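PDB 4O65: putative archaeal ammonia monooxygenase subunit B from Candidatus Nitrosocaldus yellowstonii, which probably serves as the copper-binding cupredoxin subunit of a membrane-bound monooxygenase that oxidises ammonia. Local coordinates for residues 13-18 with 63-68; 77-82 with 128-133; 26-31 with 41-46. One frame throughout, in Å; residues are numbered along the deposited sequence.

Contact 1 of 3, residues 13-18 with 63-68; sequences KIEDET and TGRLVS
R65 and E15 share one face of an antiparallel strand pair, and D16 joins them from the corner that follows E15; 13-18 is part of an outermost strand of its sheet in the cupredoxin domain. From CB the arginine passes E15 O at 4.1 Å; the bend at chi3 (-58°) then sets NE beside D16 OD2. NE and NH2 grip that one oxygen side-on in a hydrogen-bonded salt bridge, NE at 2.9 Å and NH2 at 2.8 Å from OD2, with the acceptor close to the guanidinium plane. NH2 also makes a salt bridge to E15 OE1 at 2.6 Å, but here carboxylate and guanidinium planes stand 71° apart. The remaining nitrogen, NH1, pairs with E110 on the neighbouring strand 110-119. V67 CG2 lies 3.9 Å above the guanidinium, toward its rim, and the same methyl packs on E15 CD, so a branched apolar residue flanks both charged groups. On the other face, I14 CG1 touches L66 CD2 at 3.9 Å, two aliphatic chains side by side facing the interior. Backbone bonds join K13 with V67 and E15 with R65, then T18 with T63 after a shift of one residue, a beta bulge. At the bulge G64 suits its place, since a CB would fall too near E15 O. Three carboxylates around one guanidinium probably favour its charged state, and the cation offsets part of their mutual repulsion.

Contact 2 of 3, residues 77-82 with 128-133; sequences WISLFT and HTQLNI. Unlike the reference sequence in segment 128-133: I133 (reference Val). With CU (copper (II) ion), chain B.
Water 2 is gripped by S79 OG and N132 ND2, each at 2.7 Å, and donates to Q130 O at 3.2 Å, over one face of two paired antiparallel strands of the cupredoxin beta-sandwich. Serine and asparagine suit this face because both are short and polar. N132 ND2 also donates to Q130 OE1, which helps to set the turn of both amides. Farther along, W77 has CG between its backbone N and carbonyl carbon (chi1 58°), and its indole lies across N132, whose CB makes a CH-pi contact 3.5 Å from the centre of the five-membered ring. At the other end, F81 and H128 lie side by side; H128 CD2 meets the edge of the phenyl ring at F81 CD2, 3.7 Å away, with the planes at 50°. Q130 NE2 comes within 3.3 Å of F81 CB. The reverse face is mostly apolar: I78 CD1 packs on T129 CG2, and L80 CD1 lies against H128 O, turned toward strand 110-119 of the other sheet. T129 keeps a hydroxyl there, bonded to E17 and Y113. Paired backbone bonds join W77 with N132, S79 with Q130 and F81 with H128, holding the strand that carries both copper histidines, H126 and H128. H128 ND1 bonds to G141 O, which helps to orient the ring; H128 NE2 binds copper at 2.0 Å, with water 3 at 2.1 Å from the metal.

Contact 3 of 3, residues 26-31 with 41-46; sequences TKAEFA and ETLKQV
T42, L43 and V46 of one short helix press on K27, A28, F30 and A31 of another, and no hydrogen bond passes between the two segments. T42 comes first: its CG2, anti to the backbone N, lies 4.2 Å from A31 CB, while its hydroxyl bonds to N37 in the connection between the helices. Threonine thus offers a methyl to the interface and a polar group to the turn. L43 follows, and one branch does the work. Its CD2 reaches A28 CA and A31 CB, both at 3.9 Å, and also touches K27 CD. The small alanines let this methyl come close to the first helix, and a branched leucine suits the site because its tip can meet several partners. V46, one helical turn farther, has CG1 anti to the backbone N (chi1 171°) and sends its two methyls to different neighbours. CG1 packs on K27 CG at 3.9 Å, whereas CG2 meets A31 CB at the same distance; both approach the ring of F30, with CG2 near the ring plane, 3.8 Å from CD2 at the edge. K27 contributes its aliphatic chain, which slides past V46 in the opposite direction, and its ammonium forms salt bridges with E92 and D47. The axes of the two segments come within 9.6 Å at 93°, so the arrangement is one of two consecutive short helices packed nearly at a right angle, inserted between strands 23-25 and 59-68 of the beta-sandwich.

From the N terminus, strand 12-19 enters first, and segment 63-68 returns 45 residues after 13-18, closing the long loop of contact 1. Within that loop the chain forms helices 27-35 and 40-47, which contact 3 joins after only a short connection, so contact 3 is nested in contact 1. Contact 2 opens afterwards and closes when strand 123-133 pairs with 74-81; it follows the other two in series. Contacts 1 and 2 belong to different sheets but touch, through a probable hydrogen bond between E17 and T129 and packing of I14, tying the sheets together near copper. Contact 3 lies apart, its centre about 31 Å from that of contact 1.

Contact 1 of 3, residues 13-18 with 63-68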
loop_
_atom_site.group_PDB
_atom_site.type_symbol
_atom_site.label_atom_id
_atom_site.label_comp_id
_atom_site.label_asym_id
_atom_site.label_seq_id
_atom_site.Cartn_x
_atom_site.Cartn_y
_atom_site.Cartn_z
ATOM N N LYS A 13 0.386 10.975 -15.201
ATOM C CA LYS A 13 0.292 9.541 -15.550
ATOM C C LYS A 13 1.077 8.731 -14.554
ATOM O O LYS A 13 2.130 9.169 -14.077
ATOM C CB LYS A 13 0.869 9.317 -16.963
ATOM C CG LYS A 13 0.548 7.940 -17.512
ATOM C CD LYS A 13 0.691 7.838 -19.060
ATOM C CE LYS A 13 0.296 6.406 -19.434
ATOM N NZ LYS A 13 0.797 5.981 -20.764
ATOM N N ILE A 14 0.589 7.540 -14.251
ATOM C CA ILE A 14 1.306 6.591 -13.368
ATOM C C ILE A 14 2.009 5.625 -14.348
ATOM O O ILE A 14 1.338 4.878 -15.093
ATOM C CB ILE A 14 0.276 5.821 -12.548
ATOM C CG1 ILE A 14 -0.417 6.813 -11.581
ATOM C CG2 ILE A 14 0.934 4.617 -11.784
ATOM C CD1 ILE A 14 -1.679 6.146 -10.943
ATOM N N GLU A 15 3.332 5.714 -14.412
ATOM C CA GLU A 15 4.092 4.947 -15.381
ATOM C C GLU A 15 5.038 3.915 -14.718
ATOM O O GLU A 15 5.403 4.059 -13.529
ATOM C CB GLU A 15 4.921 5.906 -16.249
ATOM C CG GLU A 15 4.022 6.944 -16.988
ATOM C CD GLU A 15 4.796 7.800 -17.983
ATOM O OE1 GLU A 15 6.006 7.530 -18.246
ATOM O OE2 GLU A 15 4.198 8.773 -18.482
ATOM N N ASP A 16 5.360 2.862 -15.483
ATOM C CA ASP A 16 6.399 1.887 -15.042
ATOM C C ASP A 16 6.051 1.225 -13.716
ATOM O O ASP A 16 6.925 0.927 -12.895
ATOM C CB ASP A 16 7.725 2.591 -14.996
ATOM C CG ASP A 16 8.098 3.145 -16.397
ATOM O OD1 ASP A 16 8.060 2.380 -17.340
ATOM O OD2 ASP A 16 8.248 4.325 -16.535
ATOM N N GLU A 17 4.759 0.998 -13.513
ATOM C CA GLU A 17 4.304 0.395 -12.234
ATOM C C GLU A 17 4.855 -1.052 -12.132
ATOM O O GLU A 17 4.794 -1.820 -13.127
ATOM C CB GLU A 17 2.812 0.421 -12.228
ATOM C CG GLU A 17 2.195 -0.170 -10.961
ATOM C CD GLU A 17 0.704 -0.301 -11.109
ATOM O OE1 GLU A 17 -0.032 0.259 -10.280
ATOM O OE2 GLU A 17 0.249 -0.985 -12.052
ATOM N N THR A 18 5.432 -1.440 -10.957
ATOM C CA THR A 18 5.955 -2.787 -10.817
ATOM C C THR A 18 5.470 -3.284 -9.472
ATOM O O THR A 18 5.478 -2.491 -8.540
ATOM C CB THR A 18 7.497 -2.805 -10.774
ATOM O OG1 THR A 18 7.982 -2.321 -12.028
ATOM C CG2 THR A 18 7.974 -4.222 -10.538
ATOM N N THR A 63 6.242 -0.061 -7.086
ATOM C CA THR A 63 7.037 1.106 -7.440
ATOM C C THR A 63 6.605 1.620 -8.806
ATOM O O THR A 63 5.968 0.874 -9.565
ATOM C CB THR A 63 8.559 0.807 -7.484
ATOM O OG1 THR A 63 8.793 -0.353 -8.323
ATOM C CG2 THR A 63 9.096 0.484 -6.047
ATOM N N GLY A 64 6.941 2.875 -9.090
ATOM C CA GLY A 64 6.626 3.463 -10.423
ATOM C C GLY A 64 7.063 4.908 -10.474
ATOM O O GLY A 64 7.872 5.348 -9.637
ATOM N N ARG A 65 6.540 5.662 -11.445
ATOM C CA ARG A 65 6.937 7.043 -11.541
ATOM C C ARG A 65 5.659 7.805 -11.870
ATOM O O ARG A 65 4.825 7.288 -12.614
ATOM C CB ARG A 65 7.911 7.268 -12.752
ATOM C CG ARG A 65 9.255 6.554 -12.743
ATOM C CD ARG A 65 10.107 7.012 -14.002
ATOM N NE ARG A 65 9.325 6.691 -15.227
ATOM C CZ ARG A 65 9.170 7.469 -16.313
ATOM N NH1 ARG A 65 9.781 8.656 -16.427
ATOM N NH2 ARG A 65 8.425 7.040 -17.329
ATOM N N LEU A 66 5.496 8.975 -11.251
ATOM C CA LEU A 66 4.340 9.864 -11.536
ATOM C C LEU A 66 4.870 10.924 -12.477
ATOM O O LEU A 66 5.905 11.567 -12.198
ATOM C CB LEU A 66 3.856 10.516 -10.259
ATOM C CG LEU A 66 3.563 9.510 -9.157
ATOM C CD1 LEU A 66 3.196 10.237 -7.847
ATOM C CD2 LEU A 66 2.400 8.574 -9.552
ATOM N N VAL A 67 4.217 11.042 -13.626
ATOM C CA VAL A 67 4.744 11.927 -14.678
ATOM C C VAL A 67 3.729 12.998 -15.018
ATOM O O VAL A 67 2.611 12.725 -15.528
ATOM C CB VAL A 67 5.125 11.111 -15.922
ATOM C CG1 VAL A 67 5.633 12.071 -17.029
ATOM C CG2 VAL A 67 6.143 10.046 -15.549
ATOM N N SER A 68 4.089 14.246 -14.730
ATOM C CA SER A 68 3.139 15.371 -14.909
ATOM C C SER A 68 3.047 15.826 -16.352
ATOM O O SER A 68 4.067 15.959 -17.022
ATOM C CB SER A 68 3.582 16.569 -14.041
ATOM O OG SER A 68 2.858 17.763 -14.360
HETATM O O HOH W 1 8.131 -2.944 -6.940
#

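Contact 2 of 3, residues 77-82 with 128-133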
loop_
_atom_site.group_PDB
_atom_site.type_symbol
_atom_site.label_atom_id
_atom_site.label_comp_id
_atom_site.label_asym_id
_atom_site.label_seq_id
_atom_site.Cartn_x
_atom_site.Cartn_y
_atom_site.Cartn_z
ATOM N N TRP A 77 -1.698 12.750 -3.320
ATOM C CA TRP A 77 -1.385 11.649 -2.408
ATOM C C TRP A 77 -1.640 10.327 -3.128
ATOM O O TRP A 77 -2.331 10.281 -4.170
ATOM C CB TRP A 77 -2.204 11.745 -1.128
ATOM C CG TRP A 77 -3.705 11.755 -1.301
ATOM C CD1 TRP A 77 -4.597 10.689 -1.132
ATOM C CD2 TRP A 77 -4.532 12.918 -1.596
ATOM N NE1 TRP A 77 -5.891 11.114 -1.361
ATOM C CE2 TRP A 77 -5.909 12.449 -1.629
ATOM C CE3 TRP A 77 -4.263 14.261 -1.884
ATOM C CZ2 TRP A 77 -6.972 13.311 -1.926
ATOM C CZ3 TRP A 77 -5.346 15.115 -2.180
ATOM C CH2 TRP A 77 -6.662 14.638 -2.189
ATOM N N ILE A 78 -1.004 9.270 -2.613
ATOM C CA ILE A 78 -0.994 8.016 -3.287
ATOM C C ILE A 78 -1.501 6.902 -2.379
ATOM O O ILE A 78 -1.315 6.958 -1.168
ATOM C CB ILE A 78 0.444 7.764 -3.771
ATOM C CG1 ILE A 78 0.526 6.571 -4.688
ATOM C CG2 ILE A 78 1.475 7.679 -2.611
ATOM C CD1 ILE A 78 1.726 6.836 -5.608
ATOM N N SER A 79 -2.187 5.917 -2.952
ATOM C CA SER A 79 -2.694 4.835 -2.159
ATOM C C SER A 79 -2.767 3.611 -3.051
ATOM O O SER A 79 -2.365 3.690 -4.206
ATOM C CB SER A 79 -4.050 5.182 -1.560
ATOM O OG SER A 79 -5.001 5.512 -2.562
ATOM N N LEU A 80 -3.290 2.515 -2.500
ATOM C CA LEU A 80 -3.473 1.279 -3.294
ATOM C C LEU A 80 -4.959 1.041 -3.398
ATOM O O LEU A 80 -5.702 0.970 -2.353
ATOM C CB LEU A 80 -2.750 0.105 -2.635
ATOM C CG LEU A 80 -2.733 -1.175 -3.476
ATOM C CD1 LEU A 80 -1.664 -1.067 -4.542
ATOM C CD2 LEU A 80 -2.522 -2.379 -2.571
ATOM N N PHE A 81 -5.426 0.910 -4.629
ATOM C CA PHE A 81 -6.828 0.577 -4.909
ATOM C C PHE A 81 -6.968 -0.918 -5.081
ATOM O O PHE A 81 -6.266 -1.493 -5.893
ATOM C CB PHE A 81 -7.292 1.296 -6.189
ATOM C CG PHE A 81 -8.687 0.909 -6.638
ATOM C CD1 PHE A 81 -9.800 1.196 -5.839
ATOM C CD2 PHE A 81 -8.855 0.231 -7.823
ATOM C CE1 PHE A 81 -11.081 0.834 -6.267
ATOM C CE2 PHE A 81 -10.134 -0.128 -8.275
ATOM C CZ PHE A 81 -11.229 0.191 -7.501
ATOM N N THR A 82 -7.932 -1.500 -4.320
ATOM C CA THR A 82 -8.225 -2.944 -4.109
ATOM C C THR A 82 -7.112 -3.963 -4.052
ATOM O O THR A 82 -6.098 -3.710 -3.376
ATOM C CB THR A 82 -9.657 -3.485 -4.578
ATOM O OG1 THR A 82 -9.659 -3.977 -5.943
ATOM C CG2 THR A 82 -10.634 -2.494 -4.426
ATOM N N HIS A 128 -4.165 -1.784 -7.890
ATOM C CA HIS A 128 -3.683 -0.695 -8.756
ATOM C C HIS A 128 -3.095 0.353 -7.893
ATOM O O HIS A 128 -3.640 0.699 -6.815
ATOM C CB HIS A 128 -4.846 0.013 -9.456
ATOM C CG HIS A 128 -5.693 -0.873 -10.341
ATOM N ND1 HIS A 128 -5.745 -0.718 -11.706
ATOM C CD2 HIS A 128 -6.661 -1.864 -10.014
ATOM C CE1 HIS A 128 -6.645 -1.618 -12.229
ATOM N NE2 HIS A 128 -7.205 -2.299 -11.194
ATOM N N THR A 129 -2.031 0.965 -8.383
ATOM C CA THR A 129 -1.641 2.256 -7.778
ATOM C C THR A 129 -2.787 3.254 -7.970
ATOM O O THR A 129 -3.308 3.403 -9.085
ATOM C CB THR A 129 -0.395 2.838 -8.481
ATOM O OG1 THR A 129 0.690 1.917 -8.312
ATOM C CG2 THR A 129 -0.006 4.166 -7.829
ATOM N N GLN A 130 -3.156 3.973 -6.907
ATOM C CA GLN A 130 -4.152 5.050 -7.056
ATOM C C GLN A 130 -3.530 6.399 -6.731
ATOM O O GLN A 130 -2.991 6.610 -5.629
ATOM C CB GLN A 130 -5.302 4.767 -6.040
ATOM C CG GLN A 130 -6.366 5.876 -6.103
ATOM C CD GLN A 130 -7.568 5.631 -5.234
ATOM O OE1 GLN A 130 -8.225 6.625 -4.714
ATOM N NE2 GLN A 130 -7.915 4.385 -5.065
ATOM N N LEU A 131 -3.568 7.333 -7.695
ATOM C CA LEU A 131 -3.085 8.677 -7.409
ATOM C C LEU A 131 -4.285 9.553 -7.184
ATOM O O LEU A 131 -5.274 9.428 -7.931
ATOM C CB LEU A 131 -2.294 9.179 -8.647
ATOM C CG LEU A 131 -1.700 10.585 -8.467
ATOM C CD1 LEU A 131 -0.663 10.602 -7.355
ATOM C CD2 LEU A 131 -1.148 11.121 -9.824
ATOM N N ASN A 132 -4.256 10.432 -6.164
ATOM C CA ASN A 132 -5.271 11.479 -6.042
ATOM C C ASN A 132 -4.646 12.824 -6.187
ATOM O O ASN A 132 -3.727 13.154 -5.446
ATOM C CB ASN A 132 -6.027 11.403 -4.735
ATOM C CG ASN A 132 -7.206 10.452 -4.872
ATOM O OD1 ASN A 132 -8.298 10.794 -5.463
ATOM N ND2 ASN A 132 -6.938 9.257 -4.515
ATOM N N ILE A 133 -5.092 13.545 -7.213
ATOM C CA ILE A 133 -4.567 14.873 -7.472
ATOM C C ILE A 133 -5.537 15.842 -6.791
ATOM O O ILE A 133 -6.746 15.844 -7.108
ATOM C CB ILE A 133 -4.516 15.173 -8.973
ATOM C CG1 ILE A 133 -3.618 14.108 -9.662
ATOM C CG2 ILE A 133 -4.036 16.645 -9.162
ATOM C CD1 ILE A 133 -3.751 14.082 -11.164
HETATM CU CU CU B . -8.315 -3.947 -11.294
HETATM O O HOH W 2 -4.779 8.108 -3.441
HETATM O O HOH W 3 -10.268 -3.419 -10.794
#

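Contact 3 of 3, residues 26-31 with 41-46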
loop_
_atom_site.group_PDB
_atom_site.type_symbol
_atom_site.label_atom_id
_atom_site.label_comp_id
_atom_site.label_asym_id
_atom_site.label_seq_id
_atom_site.Cartn_x
_atom_site.Cartn_y
_atom_site.Cartn_z
ATOM N N THR A 26 -1.062 -13.571 4.758
ATOM C CA THR A 26 -1.483 -12.426 5.613
ATOM C C THR A 26 -0.464 -12.119 6.687
ATOM O O THR A 26 0.390 -12.976 7.010
ATOM C CB THR A 26 -2.825 -12.708 6.298
ATOM O OG1 THR A 26 -2.676 -13.891 7.081
ATOM C CG2 THR A 26 -3.955 -12.975 5.258
ATOM N N LYS A 27 -0.553 -10.937 7.290
ATOM C CA LYS A 27 0.331 -10.588 8.412
ATOM C C LYS A 27 0.142 -11.602 9.548
ATOM O O LYS A 27 1.126 -12.104 10.129
ATOM C CB LYS A 27 0.004 -9.177 8.944
ATOM C CG LYS A 27 1.074 -8.679 9.909
ATOM C CD LYS A 27 0.682 -7.450 10.753
ATOM C CE LYS A 27 0.381 -6.170 10.000
ATOM N NZ LYS A 27 0.197 -5.072 11.038
ATOM N N ALA A 28 -1.118 -11.951 9.832
ATOM C CA ALA A 28 -1.352 -12.981 10.859
ATOM C C ALA A 28 -0.724 -14.346 10.517
ATOM O O ALA A 28 -0.164 -15.034 11.423
ATOM C CB ALA A 28 -2.860 -13.105 11.177
ATOM N N GLU A 29 -0.865 -14.773 9.247
ATOM C CA GLU A 29 -0.299 -16.085 8.848
ATOM C C GLU A 29 1.241 -16.041 9.009
ATOM O O GLU A 29 1.847 -17.013 9.489
ATOM C CB GLU A 29 -0.635 -16.440 7.401
ATOM C CG GLU A 29 -0.276 -17.882 7.009
ATOM C CD GLU A 29 -1.064 -18.939 7.780
ATOM O OE1 GLU A 29 -0.513 -20.033 7.908
ATOM O OE2 GLU A 29 -2.211 -18.699 8.255
ATOM N N PHE A 30 1.829 -14.905 8.659
ATOM C CA PHE A 30 3.280 -14.739 8.833
ATOM C C PHE A 30 3.682 -14.753 10.315
ATOM O O PHE A 30 4.639 -15.448 10.690
ATOM C CB PHE A 30 3.801 -13.448 8.192
ATOM C CG PHE A 30 5.262 -13.237 8.466
ATOM C CD1 PHE A 30 6.234 -14.016 7.814
ATOM C CD2 PHE A 30 5.667 -12.259 9.402
ATOM C CE1 PHE A 30 7.601 -13.820 8.067
ATOM C CE2 PHE A 30 7.042 -12.065 9.653
ATOM C CZ PHE A 30 7.995 -12.838 8.967
ATOM N N ALA A 31 2.911 -14.064 11.146
ATOM C CA ALA A 31 3.161 -14.078 12.616
ATOM C C ALA A 31 3.059 -15.484 13.182
ATOM O O ALA A 31 3.899 -15.923 14.000
ATOM C CB ALA A 31 2.188 -13.154 13.324
ATOM N N GLU A 41 0.130 -8.341 20.178
ATOM C CA GLU A 41 1.522 -8.089 20.559
ATOM C C GLU A 41 2.522 -8.663 19.570
ATOM O O GLU A 41 3.555 -8.046 19.273
ATOM C CB GLU A 41 1.807 -8.732 21.926
ATOM C CG GLU A 41 2.452 -7.805 22.929
ATOM C CD GLU A 41 2.290 -8.366 24.340
ATOM O OE1 GLU A 41 2.533 -9.575 24.536
ATOM O OE2 GLU A 41 1.922 -7.604 25.236
ATOM N N THR A 42 2.204 -9.837 19.046
ATOM C CA THR A 42 3.098 -10.467 18.089
ATOM C C THR A 42 3.014 -9.753 16.713
ATOM O O THR A 42 4.002 -9.653 15.988
ATOM C CB THR A 42 2.722 -11.928 17.974
ATOM O OG1 THR A 42 2.669 -12.478 19.341
ATOM C CG2 THR A 42 3.748 -12.639 17.187
ATOM N N LEU A 43 1.840 -9.279 16.376
ATOM C CA LEU A 43 1.696 -8.477 15.127
ATOM C C LEU A 43 2.575 -7.204 15.222
ATOM O O LEU A 43 3.136 -6.736 14.196
ATOM C CB LEU A 43 0.202 -8.192 14.901
ATOM C CG LEU A 43 -0.716 -9.371 14.581
ATOM C CD1 LEU A 43 -2.193 -8.920 14.524
ATOM C CD2 LEU A 43 -0.354 -10.158 13.303
ATOM N N LYS A 44 2.701 -6.615 16.406
ATOM C CA LYS A 44 3.681 -5.516 16.594
ATOM C C LYS A 44 5.150 -5.901 16.421
ATOM O O LYS A 44 5.940 -5.108 15.933
ATOM C CB LYS A 44 3.472 -4.824 17.958
ATOM C CG LYS A 44 2.095 -4.181 18.049
ATOM C CD LYS A 44 1.915 -3.516 19.395
ATOM C CE LYS A 44 0.837 -2.432 19.300
ATOM N NZ LYS A 44 0.345 -2.036 20.663
ATOM N N GLN A 45 5.511 -7.142 16.738
ATOM C CA GLN A 45 6.853 -7.619 16.478
ATOM C C GLN A 45 7.060 -7.740 14.946
ATOM O O GLN A 45 8.175 -7.523 14.466
ATOM C CB GLN A 45 7.092 -8.980 17.092
ATOM C CG GLN A 45 6.988 -8.947 18.618
ATOM C CD GLN A 45 7.232 -10.321 19.196
ATOM O OE1 GLN A 45 6.302 -11.075 19.422
ATOM N NE2 GLN A 45 8.495 -10.672 19.353
ATOM N N VAL A 46 6.017 -8.145 14.244
ATOM C CA VAL A 46 6.138 -8.237 12.757
ATOM C C VAL A 46 6.305 -6.786 12.238
ATOM O O VAL A 46 7.192 -6.466 11.371
ATOM C CB VAL A 46 4.887 -8.878 12.125
ATOM C CG1 VAL A 46 4.950 -8.746 10.588
ATOM C CG2 VAL A 46 4.789 -10.357 12.531
#